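Local atomic coordinates of sterol regulatory element-binding protein cleavage-activating protein (PDB entry 4YHC), a protein that escorts the transcription factor precursor sre1 to its proteolytic processing when sterol or oxygen is low, probably binding sre1 through its WD40 domain. Residues A46-D51 / R75-I80; Y88-S93 / F138-V143; V123-G128 / F152-E157. The protein carries 9 engineered substitutions. All blocks are in the same frame, centred on the assembly; numbering follows the deposited sequence.

How the interactions relate
All three contacts are mainly apolar, lack hydrogen bonds between their segments and follow consecutive blades of the WD40 domain. Interaction 1 joins the sheet spanning 33-68 to that of 79-112, interaction 2 joins that sheet to the one of 121-170, and interaction 3 stays within the last. Every touching residue of interactions 2 and 3 is buried; interaction 1 runs out at partly exposed Leu77, on a loop. Methyl groups meet methyl groups in interaction 1, whereas aromatic rings receive them in the other two. Strands 79-82 and 88-92 pair in one sheet, linking interactions 1 and 2. Strand 136-144 pairs with both strands of interaction 3, and a Trp125-Ser90 hydrogen bond connects interactions 2 and 3.

Interaction 1: A46-D51 / R75-I80; sequences ASVGLD and RTLKAI
Val48 meets Leu77 and Ile80, and Ala46 meets Ile80, in an inter-blade contact of the WD40 beta-propeller. Strand 44-49 is the second of four antiparallel strands in one blade, within the predicted first WD repeat; Ile80 lies on strand 79-82, the first strand of the next blade, in the predicted second repeat. The nearest backbones stay apart, with Val48 CA and Ile80 CA separated by 8.7 Å, and side chains span the gap.

All contacts across it are apolar. Alternation along strand 44-49 turns Ala46 and Val48 to the same face. Ile80 is fully extended, with CG1 opposite its backbone N (chi1 -180°) and chi2 at 179°, which carries CD1 outward from its strand. That methyl is shared by two partners: it lies 3.9 Å from Ala46 CB and 4.1 Å from Val48 CG2. Leu54 of strand 54-58 also touches both Val48 and Ile80, extending the hydrophobic layer beyond these segments.

Polar links lie outside these side-chain contacts. Ser47, turned to the other face of its strand, bonds through OG to His29 NE2, consistent with the serine-histidine link in the structural tetrad of WD40 repeats. Within the next blade, Lys78 and Ala79 both face Phe92 in a classic beta bulge as the chain enters strand 79-82.

Just before this bulge, the loop residue Leu77 adds the more exposed end of the contact. Val48 divides its two branches between the partners: while CG2 serves Ile80, CG1, trans to the backbone N (chi1 179°), meets Leu77 tip to tip, with Val48 CG1 3.6 Å from Leu77 CD1.

Interaction 2: Y88-S93 / F138-V143; sequences YVSLFS and FELVVV
Phe92 meets Leu140 and Val142 across the interface between two neighbouring propeller blades, while Ser90 faces the other branch of Leu140. The strands carrying them, 88-92 and 138-143, run in roughly the same direction, inclined by 29°, with axes 10.7 Å apart at their closest. That spacing suits two sheets packed through their side chains, and alternate residues of each strand fill it.

The phenyl group of Phe92 descends with CG opposite its carbonyl carbon and beside the backbone N (chi1 -76°), presenting CE2 and CZ to the next blade. Val142 uses a single branch: its CG2 lies 3.7 Å from Phe92 CE2 and 3.8 Å from Phe92 CZ, so the methyl spans one ring bond at an oblique approach. Leu140 comes from the opposite direction and brings CD1 to the ring edge, near the ring plane, 4.1 Å from Phe92 CZ. Its chi1 of -134° is away from the usual staggered values, and its two methyls are divided between partners. The second, Leu140 CD2, stands 4.2 Å from Ser90 OG.

Ser90 OG lies between its own backbone N and carbonyl carbon, and also borders the Phe92 ring in plane at the edge. Its polar needs are met elsewhere: Trp125 NE1 and Ala81 O are both hydrogen-bonded to this hydroxyl, a buried polar point beside an otherwise apolar contact.

Strand 121-127 borders the same interface, where Val123 touches both Phe92 and Leu140. Tyr113 meets the Phe92 ring edge-to-face, Leu97 of strand 96-101 also touches Phe92, and Phe152 of strand 148-156 touches Val142, so the sheets spanning 79-112 and 121-170, with a loop residue, surround the contact.

Interaction 3: V123-G128 / F152-E157; sequences VFWMPG and FSLTIE
Trp125 reaches Leu154 and Ile156 across an intervening strand: strands 121-127 and 148-156 run in the same general sense but are strongly twisted against each other, and strand 136-144, antiparallel to both, lies between them. Phe124 and Met126 make backbone hydrogen bonds to Val141 and Glu139 of that middle strand, and Phe152 makes one to Leu140. The two strands flanking 136-144 therefore meet through side chains over one face of the sheet.

Trp125 has CG opposite its carbonyl carbon (chi1 -69°), and the long indole extends its six-membered ring toward strand 148-156. Leu154 meets this far end obliquely. With the leucine CG trans to the backbone N (chi1 174°), the side chain extends so that a single methyl reaches the ring: Leu154 CD2 lies 3.7 Å from both Trp125 CZ3 and Trp125 CH2, touching two adjacent ring carbons. Ile156 provides a looser contact at the ring edge, near the indole plane, with Ile156 CD1 4.3 Å from Trp125 CZ3.

With its N-H bonded to Ser90 of the preceding blade, the indole's rotation is probably fixed. Phe138 of the middle strand packs edge-to-face with the indole, and Tyr88 of strand 88-92 touches both Trp125 and Ile156.

One tryptophan thus crosses the middle strand and also reaches the neighbouring blade, within the layered hydrophobic packing by which the four-stranded blades of a WD40 beta-propeller are joined.

Interaction 1: A46-D51 / R75-I80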
ATOM      1  N   ALA A  46      10.587   2.875   4.538  1.00 20.77           N
ATOM      2  CA  ALA A  46      10.973   4.204   5.025  1.00 17.72           C
ATOM      3  C   ALA A  46      10.001   4.735   6.069  1.00 18.77           C
ATOM      4  O   ALA A  46       8.774   4.569   5.924  1.00 17.73           O
ATOM      5  CB  ALA A  46      11.003   5.166   3.862  1.00 17.32           C
ATOM      6  N   SER A  47      10.527   5.462   7.064  1.00 17.28           N
ATOM      7  CA  SER A  47       9.720   6.116   8.049  1.00 20.39           C
ATOM      8  C   SER A  47      10.162   7.595   8.157  1.00 24.54           C
ATOM      9  O   SER A  47      11.351   7.905   8.058  1.00 20.88           O
ATOM     10  CB  SER A  47       9.815   5.427   9.416  1.00 20.36           C
ATOM     11  OG  SER A  47      11.141   5.213   9.848  1.00 23.26           O
ATOM     12  N   VAL A  48       9.174   8.459   8.368  1.00 19.86           N
ATOM     13  CA  VAL A  48       9.374   9.895   8.470  1.00 21.58           C
ATOM     14  C   VAL A  48       8.771  10.426   9.761  1.00 18.07           C
ATOM     15  O   VAL A  48       7.619  10.147  10.067  1.00 21.97           O
ATOM     16  CB  VAL A  48       8.729  10.636   7.299  1.00 22.35           C
ATOM     17  CG1 VAL A  48       8.963  12.132   7.494  1.00 19.72           C
ATOM     18  CG2 VAL A  48       9.334  10.190   5.947  1.00 17.31           C
ATOM     19  N   GLY A  49       9.583  11.092  10.556  1.00 20.81           N
ATOM     20  CA  GLY A  49       9.171  11.588  11.893  1.00 19.88           C
ATOM     21  C   GLY A  49       8.429  12.876  11.715  1.00 26.62           C
ATOM     22  O   GLY A  49       8.528  13.516  10.648  1.00 25.34           O
ATOM     23  N   LEU A  50       7.732  13.291  12.765  1.00 28.30           N
ATOM     24  CA  LEU A  50       7.163  14.610  12.862  1.00 25.66           C
ATOM     25  C   LEU A  50       8.156  15.742  12.681  1.00 32.41           C
ATOM     26  O   LEU A  50       7.733  16.809  12.271  1.00 33.75           O
ATOM     27  CB  LEU A  50       6.516  14.821  14.237  1.00 34.19           C
ATOM     28  CG  LEU A  50       5.282  14.013  14.618  1.00 50.03           C
ATOM     29  CD1 LEU A  50       4.922  14.207  16.085  1.00 53.67           C
ATOM     30  CD2 LEU A  50       4.111  14.352  13.731  1.00 53.13           C
ATOM     31  N   ASP A  51       9.412  15.522  13.053  1.00 25.66           N
ATOM     32  CA  ASP A  51      10.545  16.451  12.826  1.00 29.16           C
ATOM     33  C   ASP A  51      11.263  16.374  11.445  1.00 28.44           C
ATOM     34  O   ASP A  51      12.379  16.883  11.299  1.00 30.79           O
ATOM     35  CB  ASP A  51      11.594  16.217  13.913  1.00 30.39           C
ATOM     36  CG  ASP A  51      12.143  14.789  13.938  1.00 35.65           C
ATOM     37  OD1 ASP A  51      11.647  13.887  13.193  1.00 30.95           O
ATOM     38  OD2 ASP A  51      13.095  14.541  14.716  1.00 30.38           O
ATOM     39  N   ARG A  75      13.770  21.917   5.692  1.00 33.30           N
ATOM     40  CA  ARG A  75      12.923  22.353   6.782  1.00 40.15           C
ATOM     41  C   ARG A  75      11.470  22.139   6.435  1.00 34.05           C
ATOM     42  O   ARG A  75      10.614  22.267   7.299  1.00 39.49           O
ATOM     43  CB  ARG A  75      13.227  23.806   7.204  1.00 57.45           C
ATOM     44  CG  ARG A  75      12.618  24.890   6.341  1.00 75.04           C
ATOM     45  CD  ARG A  75      12.511  26.236   7.067  1.00 88.43           C
ATOM     46  NE  ARG A  75      11.172  26.821   6.919  1.00 93.90           N
ATOM     47  CZ  ARG A  75      10.106  26.459   7.637  1.00 99.31           C
ATOM     48  NH1 ARG A  75      10.193  25.519   8.586  1.00 99.66           N
ATOM     49  NH2 ARG A  75       8.941  27.044   7.410  1.00101.87           N
ATOM     50  N   THR A  76      11.201  21.786   5.177  1.00 26.12           N
ATOM     51  CA  THR A  76       9.875  21.396   4.742  1.00 24.63           C
ATOM     52  C   THR A  76       9.955  20.046   4.053  1.00 27.30           C
ATOM     53  O   THR A  76      10.941  19.734   3.344  1.00 30.47           O
ATOM     54  CB  THR A  76       9.242  22.394   3.757  1.00 30.75           C
ATOM     55  OG1 THR A  76      10.092  22.566   2.605  1.00 32.91           O
ATOM     56  CG2 THR A  76       8.986  23.731   4.430  1.00 33.27           C
ATOM     57  N   LEU A  77       8.896  19.251   4.193  1.00 26.30           N
ATOM     58  CA  LEU A  77       8.874  17.940   3.509  1.00 25.06           C
ATOM     59  C   LEU A  77       7.440  17.712   3.162  1.00 33.17           C
ATOM     60  O   LEU A  77       6.626  17.501   4.053  1.00 32.26           O
ATOM     61  CB  LEU A  77       9.364  16.858   4.447  1.00 29.29           C
ATOM     62  CG  LEU A  77      10.170  15.611   4.045  1.00 35.81           C
ATOM     63  CD1 LEU A  77       9.672  14.373   4.782  1.00 28.26           C
ATOM     64  CD2 LEU A  77      10.317  15.344   2.575  1.00 25.95           C
ATOM     65  N   LYS A  78       7.118  17.806   1.871  1.00 25.78           N
ATOM     66  CA  LYS A  78       5.778  17.618   1.435  1.00 26.86           C
ATOM     67  C   LYS A  78       5.505  16.166   0.967  1.00 26.09           C
ATOM     68  O   LYS A  78       4.363  15.775   0.927  1.00 27.57           O
ATOM     69  CB  LYS A  78       5.508  18.519   0.226  1.00 30.53           C
ATOM     70  CG  LYS A  78       5.403  20.026   0.413  1.00 38.06           C
ATOM     71  CD  LYS A  78       4.711  20.620  -0.838  1.00 46.64           C
ATOM     72  CE  LYS A  78       3.812  21.813  -0.571  1.00 53.02           C
ATOM     73  NZ  LYS A  78       2.733  21.908  -1.601  1.00 57.64           N
ATOM     74  N   ALA A  79       6.508  15.429   0.484  1.00 21.88           N
ATOM     75  CA  ALA A  79       6.226  14.048  -0.001  1.00 22.97           C
ATOM     76  C   ALA A  79       7.494  13.244  -0.058  1.00 19.65           C
ATOM     77  O   ALA A  79       8.594  13.794  -0.137  1.00 19.99           O
ATOM     78  CB  ALA A  79       5.631  14.064  -1.399  1.00 21.69           C
ATOM     79  N   ILE A  80       7.293  11.935   0.040  1.00 20.65           N
ATOM     80  CA  ILE A  80       8.333  10.952  -0.133  1.00 23.84           C
ATOM     81  C   ILE A  80       7.847   9.841  -1.017  1.00 19.07           C
ATOM     82  O   ILE A  80       6.670   9.551  -1.019  1.00 16.28           O
ATOM     83  CB  ILE A  80       8.781  10.360   1.217  1.00 24.63           C
ATOM     84  CG1 ILE A  80       9.882   9.331   0.969  1.00 32.62           C
ATOM     85  CG2 ILE A  80       7.620   9.679   1.969  1.00 22.31           C
ATOM     86  CD1 ILE A  80      10.403   8.713   2.245  1.00 42.82           C
TER

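Interaction 2: Y88-S93 / F138-V143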
ATOM      1  N   TYR A  88      16.051   3.730  -4.872  1.00 20.90           N
ATOM      2  CA  TYR A  88      16.060   5.184  -4.841  1.00 23.33           C
ATOM      3  C   TYR A  88      14.874   5.737  -4.025  1.00 24.76           C
ATOM      4  O   TYR A  88      13.780   5.141  -3.977  1.00 18.88           O
ATOM      5  CB  TYR A  88      15.988   5.718  -6.301  1.00 19.56           C
ATOM      6  CG  TYR A  88      17.102   5.191  -7.127  1.00 25.06           C
ATOM      7  CD1 TYR A  88      18.410   5.711  -7.007  1.00 32.04           C
ATOM      8  CD2 TYR A  88      16.912   4.144  -7.986  1.00 32.97           C
ATOM      9  CE1 TYR A  88      19.465   5.185  -7.746  1.00 26.70           C
ATOM     10  CE2 TYR A  88      17.980   3.602  -8.712  1.00 35.28           C
ATOM     11  CZ  TYR A  88      19.251   4.128  -8.572  1.00 31.88           C
ATOM     12  OH  TYR A  88      20.295   3.577  -9.308  1.00 36.88           O
ATOM     13  N   VAL A  89      15.094   6.856  -3.382  1.00 20.36           N
ATOM     14  CA  VAL A  89      14.026   7.593  -2.707  1.00 19.53           C
ATOM     15  C   VAL A  89      13.990   9.006  -3.280  1.00 24.43           C
ATOM     16  O   VAL A  89      15.094   9.606  -3.555  1.00 21.01           O
ATOM     17  CB  VAL A  89      14.249   7.643  -1.200  1.00 27.16           C
ATOM     18  CG1 VAL A  89      13.027   8.195  -0.500  1.00 27.14           C
ATOM     19  CG2 VAL A  89      14.460   6.250  -0.635  1.00 29.29           C
ATOM     20  N   SER A  90      12.770   9.520  -3.489  1.00 20.06           N
ATOM     21  CA  SER A  90      12.540  10.919  -3.861  1.00 20.29           C
ATOM     22  C   SER A  90      11.916  11.633  -2.731  1.00 23.55           C
ATOM     23  O   SER A  90      10.870  11.206  -2.262  1.00 19.17           O
ATOM     24  CB  SER A  90      11.586  11.096  -5.053  1.00 22.69           C
ATOM     25  OG  SER A  90      10.354  10.411  -4.833  1.00 25.18           O
ATOM     26  N   LEU A  91      12.555  12.708  -2.288  1.00 21.53           N
ATOM     27  CA  LEU A  91      12.043  13.554  -1.214  1.00 22.91           C
ATOM     28  C   LEU A  91      11.674  14.926  -1.821  1.00 22.17           C
ATOM     29  O   LEU A  91      12.443  15.483  -2.592  1.00 23.72           O
ATOM     30  CB  LEU A  91      13.104  13.751  -0.158  1.00 23.04           C
ATOM     31  CG  LEU A  91      13.681  12.594   0.637  1.00 25.74           C
ATOM     32  CD1 LEU A  91      14.745  13.137   1.572  1.00 27.47           C
ATOM     33  CD2 LEU A  91      12.570  11.922   1.429  1.00 20.85           C
ATOM     34  N   PHE A  92      10.524  15.461  -1.459  1.00 18.64           N
ATOM     35  CA  PHE A  92      10.092  16.746  -1.953  1.00 22.15           C
ATOM     36  C   PHE A  92       9.902  17.682  -0.791  1.00 24.61           C
ATOM     37  O   PHE A  92       9.097  17.408   0.127  1.00 24.28           O
ATOM     38  CB  PHE A  92       8.731  16.631  -2.677  1.00 21.54           C
ATOM     39  CG  PHE A  92       8.834  16.031  -4.054  1.00 22.45           C
ATOM     40  CD1 PHE A  92       9.115  14.681  -4.213  1.00 22.48           C
ATOM     41  CD2 PHE A  92       8.623  16.830  -5.203  1.00 25.64           C
ATOM     42  CE1 PHE A  92       9.241  14.135  -5.465  1.00 26.23           C
ATOM     43  CE2 PHE A  92       8.740  16.279  -6.446  1.00 22.41           C
ATOM     44  CZ  PHE A  92       9.075  14.940  -6.584  1.00 23.62           C
ATOM     45  N   SER A  93      10.641  18.787  -0.806  1.00 25.82           N
ATOM     46  CA  SER A  93      10.340  19.914   0.086  1.00 23.21           C
ATOM     47  C   SER A  93       9.339  20.837  -0.614  1.00 30.13           C
ATOM     48  O   SER A  93       8.794  20.468  -1.674  1.00 26.09           O
ATOM     49  CB  SER A  93      11.637  20.650   0.452  1.00 25.41           C
ATOM     50  OG  SER A  93      12.222  21.222  -0.730  1.00 26.84           O
ATOM     51  N   PHE A 138      12.986   6.581 -15.694  1.00 28.34           N
ATOM     52  CA  PHE A 138      11.752   6.571 -14.920  1.00 29.47           C
ATOM     53  C   PHE A 138      10.925   7.749 -15.333  1.00 31.52           C
ATOM     54  O   PHE A 138      11.464   8.752 -15.776  1.00 29.94           O
ATOM     55  CB  PHE A 138      11.990   6.711 -13.401  1.00 30.49           C
ATOM     56  CG  PHE A 138      12.756   5.583 -12.778  1.00 28.57           C
ATOM     57  CD1 PHE A 138      12.117   4.378 -12.414  1.00 30.16           C
ATOM     58  CD2 PHE A 138      14.113   5.684 -12.595  1.00 25.39           C
ATOM     59  CE1 PHE A 138      12.824   3.351 -11.829  1.00 25.83           C
ATOM     60  CE2 PHE A 138      14.829   4.641 -12.007  1.00 25.04           C
ATOM     61  CZ  PHE A 138      14.196   3.480 -11.639  1.00 27.01           C
ATOM     62  N   GLU A 139       9.611   7.629 -15.138  1.00 30.81           N
ATOM     63  CA  GLU A 139       8.754   8.789 -15.018  1.00 34.58           C
ATOM     64  C   GLU A 139       8.365   9.059 -13.581  1.00 28.92           C
ATOM     65  O   GLU A 139       7.921   8.160 -12.876  1.00 30.82           O
ATOM     66  CB  GLU A 139       7.557   8.608 -15.916  1.00 46.50           C
ATOM     67  CG  GLU A 139       7.999   8.592 -17.373  1.00 62.50           C
ATOM     68  CD  GLU A 139       6.868   8.335 -18.326  1.00 71.43           C
ATOM     69  OE1 GLU A 139       6.256   7.239 -18.209  1.00 68.72           O
ATOM     70  OE2 GLU A 139       6.602   9.250 -19.162  1.00 78.19           O
ATOM     71  N   LEU A 140       8.595  10.287 -13.132  1.00 22.75           N
ATOM     72  CA  LEU A 140       8.310  10.699 -11.786  1.00 27.88           C
ATOM     73  C   LEU A 140       7.101  11.587 -11.875  1.00 30.11           C
ATOM     74  O   LEU A 140       7.173  12.692 -12.482  1.00 27.94           O
ATOM     75  CB  LEU A 140       9.464  11.496 -11.172  1.00 27.14           C
ATOM     76  CG  LEU A 140      10.011  11.260  -9.789  1.00 32.34           C
ATOM     77  CD1 LEU A 140      10.823  12.476  -9.312  1.00 23.70           C
ATOM     78  CD2 LEU A 140       8.985  10.843  -8.753  1.00 36.69           C
ATOM     79  N   VAL A 141       6.005  11.158 -11.267  1.00 22.84           N
ATOM     80  CA  VAL A 141       4.750  11.877 -11.395  1.00 18.61           C
ATOM     81  C   VAL A 141       4.427  12.588 -10.098  1.00 27.22           C
ATOM     82  O   VAL A 141       4.449  12.010  -8.995  1.00 23.15           O
ATOM     83  CB  VAL A 141       3.618  10.914 -11.765  1.00 27.53           C
ATOM     84  CG1 VAL A 141       2.282  11.637 -11.906  1.00 26.09           C
ATOM     85  CG2 VAL A 141       3.962  10.168 -13.065  1.00 26.37           C
ATOM     86  N   VAL A 142       4.083  13.854 -10.223  1.00 21.38           N
ATOM     87  CA  VAL A 142       3.743  14.673  -9.103  1.00 27.12           C
ATOM     88  C   VAL A 142       2.336  15.156  -9.263  1.00 29.14           C
ATOM     89  O   VAL A 142       2.014  15.859 -10.237  1.00 27.94           O
ATOM     90  CB  VAL A 142       4.695  15.894  -9.029  1.00 25.57           C
ATOM     91  CG1 VAL A 142       4.362  16.758  -7.828  1.00 26.55           C
ATOM     92  CG2 VAL A 142       6.110  15.397  -8.892  1.00 20.42           C
ATOM     93  N   VAL A 143       1.487  14.774  -8.328  1.00 21.44           N
ATOM     94  CA  VAL A 143       0.086  15.097  -8.382  1.00 20.78           C
ATOM     95  C   VAL A 143      -0.252  16.068  -7.273  1.00 30.34           C
ATOM     96  O   VAL A 143       0.045  15.823  -6.087  1.00 28.69           O
ATOM     97  CB  VAL A 143      -0.827  13.840  -8.264  1.00 27.92           C
ATOM     98  CG1 VAL A 143      -2.297  14.226  -8.378  1.00 24.27           C
ATOM     99  CG2 VAL A 143      -0.483  12.814  -9.348  1.00 29.81           C
TER

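Interaction 3: V123-G128 / F152-E157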
ATOM      1  N   VAL A 123       3.319  11.641  -4.942  1.00 20.89           N
ATOM      2  CA  VAL A 123       4.377  11.370  -5.904  1.00 15.79           C
ATOM      3  C   VAL A 123       4.557   9.904  -6.207  1.00 21.73           C
ATOM      4  O   VAL A 123       4.506   9.137  -5.302  1.00 23.43           O
ATOM      5  CB  VAL A 123       5.716  11.890  -5.361  1.00 24.05           C
ATOM      6  CG1 VAL A 123       6.814  11.552  -6.360  1.00 28.96           C
ATOM      7  CG2 VAL A 123       5.656  13.390  -5.147  1.00 19.32           C
ATOM      8  N   PHE A 124       4.775   9.516  -7.463  1.00 22.72           N
ATOM      9  CA  PHE A 124       4.861   8.107  -7.857  1.00 27.89           C
ATOM     10  C   PHE A 124       5.969   7.997  -8.835  1.00 27.01           C
ATOM     11  O   PHE A 124       6.068   8.833  -9.695  1.00 28.10           O
ATOM     12  CB  PHE A 124       3.667   7.649  -8.754  1.00 31.16           C
ATOM     13  CG  PHE A 124       2.368   8.111  -8.307  1.00 31.02           C
ATOM     14  CD1 PHE A 124       1.839   7.631  -7.172  1.00 34.31           C
ATOM     15  CD2 PHE A 124       1.652   9.010  -9.070  1.00 47.11           C
ATOM     16  CE1 PHE A 124       0.613   8.037  -6.750  1.00 45.05           C
ATOM     17  CE2 PHE A 124       0.433   9.448  -8.656  1.00 47.57           C
ATOM     18  CZ  PHE A 124      -0.089   8.965  -7.483  1.00 51.36           C
ATOM     19  N   TRP A 125       6.757   6.946  -8.730  1.00 21.84           N
ATOM     20  CA  TRP A 125       7.721   6.543  -9.753  1.00 19.12           C
ATOM     21  C   TRP A 125       7.113   5.516 -10.708  1.00 29.75           C
ATOM     22  O   TRP A 125       6.477   4.540 -10.264  1.00 24.61           O
ATOM     23  CB  TRP A 125       8.876   5.837  -9.077  1.00 23.83           C
ATOM     24  CG  TRP A 125       9.779   6.696  -8.210  1.00 24.26           C
ATOM     25  CD1 TRP A 125       9.446   7.311  -7.068  1.00 26.31           C
ATOM     26  CD2 TRP A 125      11.154   6.918  -8.396  1.00 20.58           C
ATOM     27  NE1 TRP A 125      10.529   7.887  -6.510  1.00 24.01           N
ATOM     28  CE2 TRP A 125      11.605   7.656  -7.311  1.00 20.25           C
ATOM     29  CE3 TRP A 125      12.073   6.508  -9.356  1.00 22.10           C
ATOM     30  CZ2 TRP A 125      12.956   8.078  -7.169  1.00 23.49           C
ATOM     31  CZ3 TRP A 125      13.425   6.869  -9.203  1.00 22.91           C
ATOM     32  CH2 TRP A 125      13.844   7.671  -8.144  1.00 26.48           C
ATOM     33  N   MET A 126       7.336   5.680 -12.000  1.00 24.09           N
ATOM     34  CA  MET A 126       6.905   4.656 -12.919  1.00 28.53           C
ATOM     35  C   MET A 126       8.056   4.295 -13.871  1.00 31.29           C
ATOM     36  O   MET A 126       8.777   5.159 -14.309  1.00 33.64           O
ATOM     37  CB  MET A 126       5.694   5.112 -13.696  1.00 25.39           C
ATOM     38  CG  MET A 126       4.537   5.590 -12.751  1.00 29.46           C
ATOM     39  SD  MET A 126       3.097   6.072 -13.681  1.00 39.47           S
ATOM     40  CE  MET A 126       2.318   4.499 -13.733  1.00 46.26           C
ATOM     41  N   PRO A 127       8.188   3.027 -14.203  1.00 31.47           N
ATOM     42  CA  PRO A 127       9.306   2.608 -15.062  1.00 35.85           C
ATOM     43  C   PRO A 127       9.145   3.229 -16.426  1.00 36.60           C
ATOM     44  O   PRO A 127       8.045   3.279 -16.905  1.00 40.71           O
ATOM     45  CB  PRO A 127       9.173   1.072 -15.136  1.00 37.55           C
ATOM     46  CG  PRO A 127       7.758   0.754 -14.713  1.00 42.88           C
ATOM     47  CD  PRO A 127       7.263   1.924 -13.863  1.00 39.52           C
ATOM     48  N   GLY A 128      10.205   3.817 -16.978  1.00 35.22           N
ATOM     49  CA  GLY A 128      10.201   4.268 -18.368  1.00 44.49           C
ATOM     50  C   GLY A 128      10.873   3.236 -19.257  1.00 52.96           C
ATOM     51  O   GLY A 128      10.537   2.065 -19.233  1.00 56.60           O
ATOM     52  N   PHE A 152       7.829  14.083 -14.944  1.00 29.51           N
ATOM     53  CA  PHE A 152       9.227  14.341 -15.118  1.00 28.36           C
ATOM     54  C   PHE A 152       9.867  13.109 -15.666  1.00 33.18           C
ATOM     55  O   PHE A 152       9.541  11.999 -15.286  1.00 29.36           O
ATOM     56  CB  PHE A 152       9.884  14.665 -13.824  1.00 22.51           C
ATOM     57  CG  PHE A 152       9.459  15.974 -13.218  1.00 27.59           C
ATOM     58  CD1 PHE A 152       8.418  16.039 -12.340  1.00 28.31           C
ATOM     59  CD2 PHE A 152      10.198  17.134 -13.448  1.00 27.62           C
ATOM     60  CE1 PHE A 152       8.042  17.232 -11.747  1.00 30.25           C
ATOM     61  CE2 PHE A 152       9.856  18.317 -12.835  1.00 29.77           C
ATOM     62  CZ  PHE A 152       8.780  18.377 -11.982  1.00 31.28           C
ATOM     63  N   SER A 153      10.766  13.298 -16.615  1.00 34.21           N
ATOM     64  CA  SER A 153      11.582  12.179 -17.088  1.00 33.02           C
ATOM     65  C   SER A 153      12.870  12.235 -16.304  1.00 30.41           C
ATOM     66  O   SER A 153      13.528  13.288 -16.216  1.00 23.71           O
ATOM     67  CB  SER A 153      11.887  12.277 -18.591  1.00 33.14           C
ATOM     68  OG  SER A 153      12.733  11.206 -18.943  1.00 34.56           O
ATOM     69  N   LEU A 154      13.185  11.099 -15.697  1.00 28.08           N
ATOM     70  CA  LEU A 154      14.322  10.979 -14.812  1.00 31.26           C
ATOM     71  C   LEU A 154      15.202   9.897 -15.362  1.00 28.68           C
ATOM     72  O   LEU A 154      14.757   8.760 -15.498  1.00 34.44           O
ATOM     73  CB  LEU A 154      13.829  10.625 -13.398  1.00 26.97           C
ATOM     74  CG  LEU A 154      14.855  10.321 -12.334  1.00 27.57           C
ATOM     75  CD1 LEU A 154      15.831  11.484 -12.107  1.00 27.02           C
ATOM     76  CD2 LEU A 154      14.117   9.964 -11.051  1.00 24.64           C
ATOM     77  N   THR A 155      16.445  10.235 -15.669  1.00 25.12           N
ATOM     78  CA  THR A 155      17.418   9.216 -16.049  1.00 29.06           C
ATOM     79  C   THR A 155      18.474   9.082 -14.988  1.00 36.02           C
ATOM     80  O   THR A 155      19.036  10.068 -14.521  1.00 35.08           O
ATOM     81  CB  THR A 155      18.114   9.500 -17.402  1.00 34.02           C
ATOM     82  OG1 THR A 155      17.134   9.559 -18.427  1.00 35.22           O
ATOM     83  CG2 THR A 155      19.032   8.353 -17.761  1.00 35.05           C
ATOM     84  N   ILE A 156      18.785   7.848 -14.632  1.00 32.74           N
ATOM     85  CA  ILE A 156      19.742   7.584 -13.605  1.00 32.84           C
ATOM     86  C   ILE A 156      20.861   6.739 -14.157  1.00 36.36           C
ATOM     87  O   ILE A 156      20.625   5.754 -14.860  1.00 41.71           O
ATOM     88  CB  ILE A 156      19.076   6.875 -12.417  1.00 35.46           C
ATOM     89  CG1 ILE A 156      18.113   7.850 -11.746  1.00 34.37           C
ATOM     90  CG2 ILE A 156      20.120   6.351 -11.442  1.00 34.71           C
ATOM     91  CD1 ILE A 156      17.476   7.286 -10.482  1.00 34.28           C
ATOM     92  N   GLU A 157      22.087   7.154 -13.830  1.00 38.72           N
ATOM     93  CA  GLU A 157      23.279   6.418 -14.199  1.00 46.61           C
ATOM     94  C   GLU A 157      24.143   6.145 -12.980  1.00 51.83           C
ATOM     95  O   GLU A 157      23.787   6.461 -11.863  1.00 57.95           O
ATOM     96  CB  GLU A 157      24.054   7.205 -15.244  1.00 57.07           C
ATOM     97  CG  GLU A 157      23.296   7.339 -16.540  1.00 69.35           C
ATOM     98  CD  GLU A 157      24.164   7.835 -17.670  1.00 89.16           C
ATOM     99  OE1 GLU A 157      23.771   8.838 -18.307  1.00 98.12           O
ATOM    100  OE2 GLU A 157      25.233   7.231 -17.928  1.00 93.69           O
TER